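Local atomic coordinates of peptide amidase (Stenotrophomonas maltophilia, PDB entry 1M22), a protein that is a peptide amidase of the amidase signature family, which probably hydrolyses amide bonds. Residues N90-A95 with P108-L113. Residues are numbered along the deposited sequence; the frame is centred on the assembly and turned at random.
Sequences NAAPMA and PDDAYL
Asp110 reaches across to residues 90-95 with one carboxylate oxygen: OD1 accepts the backbone N-H of Ala92 at 2.8 Å, met nearly along its C-O axis. The CB of Asp110 leads away from the facing segment, and CG stands beside its own backbone N (chi1 -70°). The end of the side chain nevertheless comes nearer, with OD1 3.4 Å from Ala91 CA. One residue on, Ala111 N donates to Asn90 O at 3.0 Å, approaching from above the carbonyl plane. The side chains of Asn90 and Pro108 cross at about a right angle, with Asn90 CG 3.4 Å from Pro108 CG, while Asn90 CB rests 3.1 Å from Asp109 O. Two waters complete the seam: one accepts from Asn90 ND2 and donates to Asp109 O at 2.7 Å; the other accepts from Ala91 N and lies within bonding distance of both Met94 O and Pro108 O. Further out, Tyr337 OH bonds Asn90 OD1, and Arg118, on helix 112-119, forms a salt bridge with Asp110 OD2 and bonds Ala92 O. Asp110 thus binds the loop after strand 82-86 through OD1 and the helix through OD2. That strand ends in the active-site residue Lys86, whose side chain is about 10 Å from that of Ala91. Arg118 would be expected to favour the ionised carboxylate, which would suit OD1 as acceptor for Ala92 N.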
ATOM      1  N   ASN A  90      13.438   4.058   2.114  1.00  6.91           N
ATOM      2  CA  ASN A  90      14.567   4.616   2.863  1.00  7.01           C
ATOM      3  C   ASN A  90      14.125   5.630   3.913  1.00  7.07           C
ATOM      4  O   ASN A  90      13.347   6.538   3.621  1.00  8.31           O
ATOM      5  CB  ASN A  90      15.556   5.310   1.917  1.00  7.04           C
ATOM      6  CG  ASN A  90      16.220   4.359   0.940  1.00  7.66           C
ATOM      7  OD1 ASN A  90      16.009   3.150   0.978  1.00  8.70           O
ATOM      8  ND2 ASN A  90      17.042   4.914   0.053  1.00  8.96           N
ATOM      9  N   ALA A  91      14.643   5.486   5.131  1.00  8.20           N
ATOM     10  CA  ALA A  91      14.309   6.408   6.212  1.00  9.64           C
ATOM     11  C   ALA A  91      15.341   6.341   7.332  1.00  9.76           C
ATOM     12  O   ALA A  91      15.391   5.371   8.084  1.00 11.00           O
ATOM     13  CB  ALA A  91      12.918   6.096   6.766  1.00 10.76           C
ATOM     14  N   ALA A  92      16.167   7.375   7.433  1.00 11.40           N
ATOM     15  CA  ALA A  92      17.178   7.427   8.480  1.00 11.49           C
ATOM     16  C   ALA A  92      16.470   7.622   9.818  1.00 12.58           C
ATOM     17  O   ALA A  92      15.389   8.208   9.873  1.00 12.84           O
ATOM     18  CB  ALA A  92      18.139   8.578   8.215  1.00 13.18           C
ATOM     19  N   PRO A  93      17.074   7.147  10.919  1.00 12.43           N
ATOM     20  CA  PRO A  93      18.359   6.447  11.012  1.00 12.87           C
ATOM     21  C   PRO A  93      18.208   4.927  11.024  1.00 13.09           C
ATOM     22  O   PRO A  93      19.125   4.204  11.412  1.00 15.68           O
ATOM     23  CB  PRO A  93      18.913   6.965  12.328  1.00 13.92           C
ATOM     24  CG  PRO A  93      17.681   6.962  13.181  1.00 14.53           C
ATOM     25  CD  PRO A  93      16.602   7.534  12.262  1.00 13.58           C
ATOM     26  N   MET A  94      17.045   4.447  10.605  1.00 12.83           N
ATOM     27  CA  MET A  94      16.771   3.017  10.579  1.00 13.65           C
ATOM     28  C   MET A  94      17.360   2.364   9.339  1.00 12.44           C
ATOM     29  O   MET A  94      17.776   3.039   8.399  1.00 11.86           O
ATOM     30  CB  MET A  94      15.263   2.782  10.594  1.00 15.55           C
ATOM     31  CG  MET A  94      14.551   3.438  11.761  1.00 18.02           C
ATOM     32  SD  MET A  94      12.839   3.838  11.377  1.00 21.36           S
ATOM     33  CE  MET A  94      13.042   5.483  10.691  1.00 19.30           C
ATOM     34  N   ALA A  95      17.403   1.040   9.345  1.00 12.24           N
ATOM     35  CA  ALA A  95      17.902   0.322   8.189  1.00 11.46           C
ATOM     36  C   ALA A  95      16.733   0.204   7.222  1.00 11.73           C
ATOM     37  O   ALA A  95      15.581   0.415   7.602  1.00 12.44           O
ATOM     38  CB  ALA A  95      18.385  -1.065   8.594  1.00 12.62           C
ATOM     39  N   PRO A 108      20.340   3.924   4.588  1.00 10.05           N
ATOM     40  CA  PRO A 108      20.357   5.069   3.671  1.00 10.68           C
ATOM     41  C   PRO A 108      19.541   6.277   4.137  1.00 11.15           C
ATOM     42  O   PRO A 108      18.688   6.168   5.017  1.00 12.74           O
ATOM     43  CB  PRO A 108      19.813   4.476   2.376  1.00 10.53           C
ATOM     44  CG  PRO A 108      18.849   3.438   2.870  1.00 10.05           C
ATOM     45  CD  PRO A 108      19.615   2.785   3.997  1.00 10.97           C
ATOM     46  N   ASP A 109      19.813   7.427   3.526  1.00 12.52           N
ATOM     47  CA  ASP A 109      19.114   8.666   3.853  1.00 13.20           C
ATOM     48  C   ASP A 109      17.660   8.615   3.395  1.00 12.49           C
ATOM     49  O   ASP A 109      17.298   7.805   2.540  1.00 12.17           O
ATOM     50  CB  ASP A 109      19.815   9.856   3.192  1.00 16.93           C
ATOM     51  CG  ASP A 109      21.276   9.961   3.582  1.00 25.65           C
ATOM     52  OD1 ASP A 109      21.566   9.982   4.795  1.00 27.49           O
ATOM     53  OD2 ASP A 109      22.131  10.025   2.673  1.00 29.20           O
ATOM     54  N   ASP A 110      16.844   9.501   3.960  1.00 11.18           N
ATOM     55  CA  ASP A 110      15.413   9.586   3.661  1.00  9.53           C
ATOM     56  C   ASP A 110      15.004   9.614   2.192  1.00  8.46           C
ATOM     57  O   ASP A 110      15.578  10.349   1.389  1.00 10.43           O
ATOM     58  CB  ASP A 110      14.807  10.838   4.302  1.00 10.45           C
ATOM     59  CG  ASP A 110      14.739  10.761   5.812  1.00 13.19           C
ATOM     60  OD1 ASP A 110      15.166   9.741   6.386  1.00 14.88           O
ATOM     61  OD2 ASP A 110      14.249  11.733   6.426  1.00 13.56           O
ATOM     62  N   ALA A 111      13.983   8.827   1.864  1.00  7.22           N
ATOM     63  CA  ALA A 111      13.424   8.801   0.518  1.00  7.00           C
ATOM     64  C   ALA A 111      12.694  10.136   0.351  1.00  7.25           C
ATOM     65  O   ALA A 111      12.331  10.781   1.338  1.00  7.90           O
ATOM     66  CB  ALA A 111      12.435   7.655   0.387  1.00  8.69           C
ATOM     67  N   TYR A 112      12.462  10.547  -0.888  1.00  7.75           N
ATOM     68  CA  TYR A 112      11.778  11.810  -1.134  1.00  7.94           C
ATOM     69  C   TYR A 112      10.454  11.931  -0.376  1.00  6.93           C
ATOM     70  O   TYR A 112      10.208  12.937   0.288  1.00  7.51           O
ATOM     71  CB  TYR A 112      11.521  11.998  -2.632  1.00  9.18           C
ATOM     72  CG  TYR A 112      10.939  13.355  -2.963  1.00 11.90           C
ATOM     73  CD1 TYR A 112      11.742  14.494  -2.960  1.00 14.35           C
ATOM     74  CD2 TYR A 112       9.579  13.509  -3.233  1.00 11.65           C
ATOM     75  CE1 TYR A 112      11.207  15.753  -3.213  1.00 16.21           C
ATOM     76  CE2 TYR A 112       9.033  14.767  -3.487  1.00 12.66           C
ATOM     77  CZ  TYR A 112       9.855  15.880  -3.472  1.00 17.03           C
ATOM     78  OH  TYR A 112       9.329  17.129  -3.702  1.00 21.80           O
ATOM     79  N   LEU A 113       9.603  10.913  -0.458  1.00  6.84           N
ATOM     80  CA  LEU A 113       8.314  10.999   0.221  1.00  6.64           C
ATOM     81  C   LEU A 113       8.457  11.072   1.738  1.00  6.28           C
ATOM     82  O   LEU A 113       7.591  11.623   2.418  1.00  7.31           O
ATOM     83  CB  LEU A 113       7.408   9.833  -0.187  1.00  6.81           C
ATOM     84  CG  LEU A 113       7.710   8.413   0.279  1.00  6.91           C
ATOM     85  CD1 LEU A 113       7.153   8.192   1.683  1.00  7.97           C
ATOM     86  CD2 LEU A 113       7.055   7.439  -0.682  1.00  8.50           C
TER
HETATM   87  O   HOH W   1      16.973   7.779  -0.151  1.00 18.70           O
HETATM   88  O   HOH W   2      17.206   3.910   5.911  1.00 12.48           O